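Local structure of TRAP dicarboxylate transporter-DctP subunit (Desulfovibrio salexigens, 4N6D) at residues A[52-55]-A[56-60]; A[262-265]-A[266-270]. The protein probably serves as the periplasmic solute-binding component of a TRAP transporter, capturing a substrate, perhaps a dicarboxylate, for delivery to the membrane permease. All blocks are in the same frame, centred on the assembly; numbering follows the deposited sequence.

Interaction 1 of 2, residues A[52-55]-A[56-60]. With I3C (5-amino-2,4,6-triiodobenzene-1,3-dicarboxylic acid), chain B.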
ATOM      1  N   LYS A  52     -12.318   7.994  12.311  1.00 10.23           N
ATOM      2  CA  LYS A  52     -13.602   8.182  12.966  1.00 11.34           C
ATOM      3  C   LYS A  52     -13.453   8.891  14.311  1.00 12.61           C
ATOM      4  O   LYS A  52     -14.173   9.854  14.637  1.00 12.78           O
ATOM      5  CB  LYS A  52     -14.276   6.819  13.183  1.00 10.58           C
ATOM      6  CG  LYS A  52     -15.387   6.842  14.241  1.00  9.06           C
ATOM      7  CD  LYS A  52     -16.188   5.549  14.281  1.00 10.84           C
ATOM      8  CE  LYS A  52     -17.187   5.563  15.445  1.00 14.20           C
ATOM      9  NZ  LYS A  52     -18.171   4.439  15.379  1.00 17.77           N
ATOM     10  N   GLN A  53     -12.521   8.398  15.115  1.00  9.51           N
ATOM     11  CA  GLN A  53     -12.321   8.955  16.453  1.00 13.30           C
ATOM     12  C   GLN A  53     -12.016  10.450  16.355  1.00 12.51           C
ATOM     13  O   GLN A  53     -12.573  11.254  17.086  1.00 15.55           O
ATOM     14  CB  GLN A  53     -11.173   8.240  17.159  1.00 18.47           C
ATOM     15  CG  GLN A  53     -11.495   6.801  17.558  1.00 28.15           C
ATOM     16  CD  GLN A  53     -10.251   5.983  17.875  1.00 42.99           C
ATOM     17  OE1 GLN A  53      -9.169   6.528  18.134  1.00 45.69           O
ATOM     18  NE2 GLN A  53     -10.399   4.663  17.851  1.00 49.01           N
ATOM     19  N   GLU A  54     -11.119  10.811  15.446  1.00 13.55           N
ATOM     20  CA  GLU A  54     -10.705  12.204  15.327  1.00 13.48           C
ATOM     21  C   GLU A  54     -11.802  13.079  14.738  1.00 10.50           C
ATOM     22  O   GLU A  54     -11.990  14.201  15.152  1.00 11.48           O
ATOM     23  CB  GLU A  54      -9.430  12.314  14.493  1.00 16.02           C
ATOM     24  CG  GLU A  54      -8.161  11.964  15.263  1.00 23.14           C
ATOM     25  CD  GLU A  54      -8.067  12.655  16.643  1.00 28.14           C
ATOM     26  OE1 GLU A  54      -8.165  13.911  16.751  1.00 30.68           O
ATOM     27  OE2 GLU A  54      -7.929  11.927  17.637  1.00 31.88           O
ATOM     28  N   VAL A  55     -12.567  12.537  13.795  1.00  9.58           N
ATOM     29  CA  VAL A  55     -13.665  13.305  13.210  1.00  9.13           C
ATOM     30  C   VAL A  55     -14.769  13.594  14.243  1.00  9.86           C
ATOM     31  O   VAL A  55     -15.254  14.707  14.338  1.00  9.89           O
ATOM     32  CB  VAL A  55     -14.253  12.591  11.986  1.00  9.19           C
ATOM     33  CG1 VAL A  55     -15.595  13.175  11.596  1.00  8.22           C
ATOM     34  CG2 VAL A  55     -13.269  12.670  10.829  1.00 10.10           C
ATOM     35  N   GLU A  56     -15.157  12.593  15.025  1.00 11.15           N
ATOM     36  CA  GLU A  56     -16.191  12.788  16.016  1.00 10.05           C
ATOM     37  C   GLU A  56     -15.729  13.764  17.082  1.00 11.00           C
ATOM     38  O   GLU A  56     -16.514  14.589  17.551  1.00 14.08           O
ATOM     39  CB  GLU A  56     -16.620  11.434  16.628  1.00 12.10           C
ATOM     40  CG  GLU A  56     -17.200  10.509  15.568  1.00  9.43           C
ATOM     41  CD  GLU A  56     -17.853   9.236  16.115  1.00 15.65           C
ATOM     42  OE1 GLU A  56     -17.560   8.837  17.264  1.00 14.50           O
ATOM     43  OE2 GLU A  56     -18.687   8.645  15.380  1.00 13.99           O
ATOM     44  N   LYS A  57     -14.451  13.689  17.446  1.00 11.48           N
ATOM     45  CA  LYS A  57     -13.920  14.545  18.509  1.00 11.17           C
ATOM     46  C   LYS A  57     -13.821  15.976  17.999  1.00 13.26           C
ATOM     47  O   LYS A  57     -14.276  16.903  18.661  1.00 13.73           O
ATOM     48  CB  LYS A  57     -12.548  14.049  18.987  1.00 13.91           C
ATOM     49  CG  LYS A  57     -11.940  14.861  20.137  1.00 14.84           C
ATOM     50  CD  LYS A  57     -10.622  14.242  20.578  1.00 19.42           C
ATOM     51  CE  LYS A  57      -9.924  15.072  21.655  1.00 22.73           C
ATOM     52  NZ  LYS A  57      -8.544  14.599  21.826  1.00 22.24           N
ATOM     53  N   ARG A  58     -13.231  16.156  16.818  1.00 13.26           N
ATOM     54  CA  ARG A  58     -12.921  17.507  16.334  1.00 12.06           C
ATOM     55  C   ARG A  58     -14.162  18.278  15.920  1.00 13.59           C
ATOM     56  O   ARG A  58     -14.168  19.506  15.928  1.00 16.00           O
ATOM     57  CB  ARG A  58     -11.949  17.428  15.161  1.00 10.95           C
ATOM     58  CG  ARG A  58     -10.594  17.012  15.601  1.00 10.97           C
ATOM     59  CD  ARG A  58      -9.658  16.875  14.427  1.00 13.46           C
ATOM     60  NE  ARG A  58      -8.436  16.213  14.837  1.00 11.55           N
ATOM     61  CZ  ARG A  58      -7.302  16.214  14.136  1.00 14.52           C
ATOM     62  NH1 ARG A  58      -7.191  16.907  13.003  1.00 12.89           N
ATOM     63  NH2 ARG A  58      -6.251  15.559  14.606  1.00 17.70           N
ATOM     64  N   THR A  59     -15.225  17.557  15.573  1.00 10.54           N
ATOM     65  CA  THR A  59     -16.501  18.195  15.229  1.00 11.01           C
ATOM     66  C   THR A  59     -17.449  18.312  16.425  1.00 14.36           C
ATOM     67  O   THR A  59     -18.624  18.691  16.274  1.00 14.77           O
ATOM     68  CB  THR A  59     -17.235  17.452  14.081  1.00 10.07           C
ATOM     69  OG1 THR A  59     -17.646  16.152  14.519  1.00 12.18           O
ATOM     70  CG2 THR A  59     -16.380  17.340  12.858  1.00 10.74           C
ATOM     71  N   ALA A  60     -16.937  17.987  17.608  1.00 15.28           N
ATOM     72  CA  ALA A  60     -17.674  18.169  18.852  1.00 15.80           C
ATOM     73  C   ALA A  60     -18.956  17.397  18.779  1.00 12.98           C
ATOM     74  O   ALA A  60     -19.994  17.829  19.268  1.00 14.97           O
ATOM     75  CB  ALA A  60     -17.947  19.643  19.118  1.00 23.49           C
TER
HETATM   76  I3  I3C B 401     -18.982  20.822  23.911  0.50 21.04           I
HETATM   77  I2  I3C B 401     -18.861  15.234  21.763  0.50 27.29           I
HETATM   78  I1  I3C B 401     -23.771  17.312  24.601  0.50 32.58           I
HETATM   79  O8  I3C B 401     -22.698  20.678  24.163  0.50 28.50           O
HETATM   80  O9  I3C B 401     -21.590  20.213  25.978  0.50 34.36           O
HETATM   81  C10 I3C B 401     -21.778  15.218  22.987  0.50 29.30           C
HETATM   82  N13 I3C B 401     -17.906  18.188  22.475  0.50 29.53           N
HETATM   83  C1  I3C B 401     -21.202  18.806  24.076  0.50 23.90           C
HETATM   84  C6  I3C B 401     -19.919  18.980  23.602  0.50 21.45           C
HETATM   85  C5  I3C B 401     -19.242  17.976  22.945  0.50 24.96           C
HETATM   86  C4  I3C B 401     -19.869  16.770  22.759  0.50 22.11           C
HETATM   87  C3  I3C B 401     -21.156  16.558  23.217  0.50 17.15           C
HETATM   88  C2  I3C B 401     -21.817  17.583  23.876  0.50 12.26           C
HETATM   89  C7  I3C B 401     -21.867  19.949  24.777  0.50 30.75           C
HETATM   90  O11 I3C B 401     -21.864  14.401  23.941  0.50 28.87           O
HETATM   91  O12 I3C B 401     -22.192  14.893  21.841  0.50 34.92           O
HETATM   92  O   HOH W   1     -20.386   6.920  16.439  1.00 17.09           O
HETATM   93  O   HOH W   2      -7.852  12.448  20.269  1.00 36.02           O
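The last turns of helix 43-58, in the beta-alpha-beta unit that runs from strand 30-35 to strand 63-68, carry this contact, in which Glu54 meets Arg58 and Val55 meets Thr59. Glu54, bent at chi2 (-48°), lifts OE1 to the edge of the guanidinium. There NE of Arg58 donates to OE1 of Glu54 at 3.0 Å in a salt bridge, meeting the anti lone pair of that oxygen, and NH2 adds a weak bond. The carboxylate and guanidinium planes stand 72° apart, so the pair is not a flat two-pronged one; NH2 also has a salt bridge to Glu261 on helix 249-285. The other oxygen of Glu54, OE2, reaches Lys57 NZ through a water.

On another side of the helix, Lys52 CE lies 3.4 Å from Glu56 OE2. Their charged ends stay 4.2 Å apart, NZ to OE2, beyond a salt bridge; each instead hydrogen-bonds the backbone of Val65, NZ to its O and OE2 to its N.

Val55 O is gripped twice at the helix end, by Thr59 N at 3.1 Å and by Thr59 OG1 at 2.8 Å, from opposite faces of the carbonyl plane. Ala60, whose CA is 3.6 Å from N13 of the I3C phasing ligand, is the C-prime residue and has positive phi; Gly61 N bonds to Glu56 O and Ala60 N to Lys57 O, the pair of bonds of a Schellman motif that ends the helix.

Interaction 2 of 2, residues A[262-265]-A[266-270]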
ATOM      1  N   GLN A 262      -3.891  12.102   8.160  1.00  9.43           N
ATOM      2  CA  GLN A 262      -4.270  10.694   8.160  1.00  8.66           C
ATOM      3  C   GLN A 262      -3.341   9.859   7.284  1.00  8.51           C
ATOM      4  O   GLN A 262      -3.087   8.687   7.583  1.00  8.23           O
ATOM      5  CB  GLN A 262      -5.745  10.520   7.764  1.00  7.24           C
ATOM      6  CG  GLN A 262      -6.296   9.129   7.987  1.00  9.51           C
ATOM      7  CD  GLN A 262      -6.406   8.780   9.438  1.00  9.55           C
ATOM      8  OE1 GLN A 262      -6.312   9.644  10.294  1.00 11.73           O
ATOM      9  NE2 GLN A 262      -6.633   7.507   9.725  1.00  8.62           N
ATOM     10  N   ALA A 263      -2.833  10.449   6.204  1.00  8.59           N
ATOM     11  CA  ALA A 263      -1.838   9.776   5.379  1.00  7.00           C
ATOM     12  C   ALA A 263      -0.608   9.445   6.255  1.00  9.38           C
ATOM     13  O   ALA A 263      -0.111   8.307   6.274  1.00  8.86           O
ATOM     14  CB  ALA A 263      -1.439  10.666   4.192  1.00  8.51           C
ATOM     15  N   GLU A 264      -0.112  10.450   6.974  1.00  7.89           N
ATOM     16  CA  GLU A 264       1.037  10.265   7.868  1.00  8.16           C
ATOM     17  C   GLU A 264       0.733   9.280   8.988  1.00  9.09           C
ATOM     18  O   GLU A 264       1.531   8.401   9.292  1.00 10.50           O
ATOM     19  CB  GLU A 264       1.475  11.601   8.475  1.00 11.79           C
ATOM     20  CG  GLU A 264       2.691  11.494   9.367  1.00 13.15           C
ATOM     21  CD  GLU A 264       3.246  12.847   9.791  1.00 18.84           C
ATOM     22  OE1 GLU A 264       2.987  13.857   9.112  1.00 17.26           O
ATOM     23  OE2 GLU A 264       3.950  12.896  10.810  1.00 22.98           O
ATOM     24  N   TRP A 265      -0.427   9.425   9.608  1.00  9.13           N
ATOM     25  CA  TRP A 265      -0.770   8.576  10.741  1.00 12.01           C
ATOM     26  C   TRP A 265      -0.790   7.119  10.323  1.00 11.23           C
ATOM     27  O   TRP A 265      -0.305   6.242  11.051  1.00  9.68           O
ATOM     28  CB  TRP A 265      -2.137   8.949  11.341  1.00 11.59           C
ATOM     29  CG  TRP A 265      -2.374   8.197  12.594  1.00  9.51           C
ATOM     30  CD1 TRP A 265      -2.091   8.617  13.854  1.00 13.49           C
ATOM     31  CD2 TRP A 265      -2.895   6.869  12.719  1.00 10.60           C
ATOM     32  NE1 TRP A 265      -2.416   7.632  14.772  1.00 16.12           N
ATOM     33  CE2 TRP A 265      -2.908   6.551  14.092  1.00 11.23           C
ATOM     34  CE3 TRP A 265      -3.361   5.922  11.811  1.00  9.13           C
ATOM     35  CZ2 TRP A 265      -3.377   5.323  14.568  1.00  9.90           C
ATOM     36  CZ3 TRP A 265      -3.821   4.710  12.290  1.00 10.51           C
ATOM     37  CH2 TRP A 265      -3.809   4.423  13.650  1.00  9.94           C
ATOM     38  N   THR A 266      -1.381   6.860   9.157  1.00  8.60           N
ATOM     39  CA  THR A 266      -1.516   5.493   8.667  1.00  9.06           C
ATOM     40  C   THR A 266      -0.164   4.886   8.325  1.00 11.89           C
ATOM     41  O   THR A 266       0.130   3.716   8.658  1.00  9.61           O
ATOM     42  CB  THR A 266      -2.441   5.436   7.435  1.00 10.78           C
ATOM     43  OG1 THR A 266      -3.740   5.931   7.791  1.00 10.21           O
ATOM     44  CG2 THR A 266      -2.577   4.034   6.943  1.00  9.43           C
ATOM     45  N   GLY A 267       0.673   5.652   7.647  1.00  7.90           N
ATOM     46  CA  GLY A 267       2.004   5.154   7.335  1.00 10.62           C
ATOM     47  C   GLY A 267       2.830   4.873   8.580  1.00 11.09           C
ATOM     48  O   GLY A 267       3.548   3.865   8.676  1.00  9.99           O
ATOM     49  N   LYS A 268       2.736   5.757   9.561  1.00 10.18           N
ATOM     50  CA  LYS A 268       3.473   5.534  10.791  1.00  9.76           C
ATOM     51  C   LYS A 268       2.967   4.321  11.545  1.00 12.14           C
ATOM     52  O   LYS A 268       3.762   3.559  12.119  1.00 11.42           O
ATOM     53  CB  LYS A 268       3.461   6.784  11.653  1.00  9.84           C
ATOM     54  CG  LYS A 268       4.387   7.839  11.065  1.00 11.81           C
ATOM     55  CD  LYS A 268       4.550   9.065  11.909  1.00 15.84           C
ATOM     56  CE  LYS A 268       5.639   9.955  11.314  1.00 21.07           C
ATOM     57  NZ  LYS A 268       5.722  11.293  11.986  1.00 24.43           N
ATOM     58  N   TYR A 269       1.649   4.148  11.562  1.00 10.22           N
ATOM     59  CA  TYR A 269       1.044   2.994  12.205  1.00 10.02           C
ATOM     60  C   TYR A 269       1.554   1.708  11.556  1.00  8.93           C
ATOM     61  O   TYR A 269       1.955   0.752  12.240  1.00 12.04           O
ATOM     62  CB  TYR A 269      -0.494   3.040  12.127  1.00  9.56           C
ATOM     63  CG  TYR A 269      -1.066   1.698  12.446  1.00 12.29           C
ATOM     64  CD1 TYR A 269      -1.226   1.287  13.766  1.00 15.82           C
ATOM     65  CD2 TYR A 269      -1.376   0.807  11.435  1.00  9.39           C
ATOM     66  CE1 TYR A 269      -1.706   0.026  14.071  1.00 14.68           C
ATOM     67  CE2 TYR A 269      -1.860  -0.461  11.730  1.00 12.11           C
ATOM     68  CZ  TYR A 269      -2.016  -0.844  13.048  1.00 12.26           C
ATOM     69  OH  TYR A 269      -2.499  -2.117  13.316  1.00 16.12           O
ATOM     70  N   MET A 270       1.546   1.689  10.233  1.00  9.65           N
ATOM     71  CA  MET A 270       1.948   0.517   9.477  1.00 10.13           C
ATOM     72  C   MET A 270       3.427   0.211   9.669  1.00 12.79           C
ATOM     73  O   MET A 270       3.790  -0.939   9.898  1.00 13.07           O
ATOM     74  CB  MET A 270       1.635   0.743   7.990  1.00 10.82           C
ATOM     75  CG  MET A 270       1.894  -0.453   7.111  1.00 13.71           C
ATOM     76  SD  MET A 270       0.711  -1.792   7.478  1.00 16.39           S
ATOM     77  CE  MET A 270       1.834  -3.005   8.111  1.00 19.90           C
TER
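With chi1 of Trp265 at -172° and that of Tyr269 at 164°, both side chains leave the helix with CG opposite the backbone nitrogen, and the indole is laid beneath the root of the tyrosine one turn on. Tyr269 CB makes a CH-pi contact over one face of the six-membered ring, offset toward its rim, with CZ3 of Trp265 3.7 Å away. The two rings themselves are almost parallel, 5° apart in plane. They are slid so far past each other, with centroids separated by 5.5 Å, that they barely overlap; the CB contact therefore does more of the touching than ring stacking. Trp265 also has a cation-pi partner in Arg50 of helix 43-58.

Glu264 and Lys268 run side by side in the same direction, and both chains are extended beyond CG. Lys268 NZ donates to Glu264 OE2 at 2.7 Å in a salt bridge, coming from the anti side and somewhat out of the carboxylate plane, while the aliphatic parts touch nearer the helix, Glu264 CG to Lys268 CE at 3.9 Å.

The buried face is handled differently. Thr266 turns OG1 back onto the preceding turn and donates to Gln262 O at 2.8 Å; its own backbone N reaches the same oxygen at 3.0 Å from the other face of the carbonyl plane. The amide of Gln262 is held by helix 43-58, NE2 to Gln47 and OE1 to Arg50.

Chemically, the buried threonine hydroxyl finds its acceptor within its own helix, the glutamine amide is satisfied by residues of helix 43-58, and the charged pair probably offsets its opposite charges on the more exposed flank.

Overall arrangement
From the N terminus, strand 30-35 leads into helix 43-58, whose final turns hold interaction 1 before the chain returns along strand 63-68. Some two hundred residues later the long helix 249-285 carries interaction 2. The contacts are in series: each joins adjoining turns, so neither closes a long loop, and they neither nest nor cross. The centres of interaction 1 and interaction 2 lie about 17 Å apart and their nearest atoms about 6 Å, without touching. Yet both belong to one helix interface: Val55 and Arg58 pack on helix 249-285, while Gln262, Thr266 and Tyr269 pack on helix 43-58. Interaction 2 also faces helix 117-131 and strand 139-146, whereas interaction 1 faces strand 63-68.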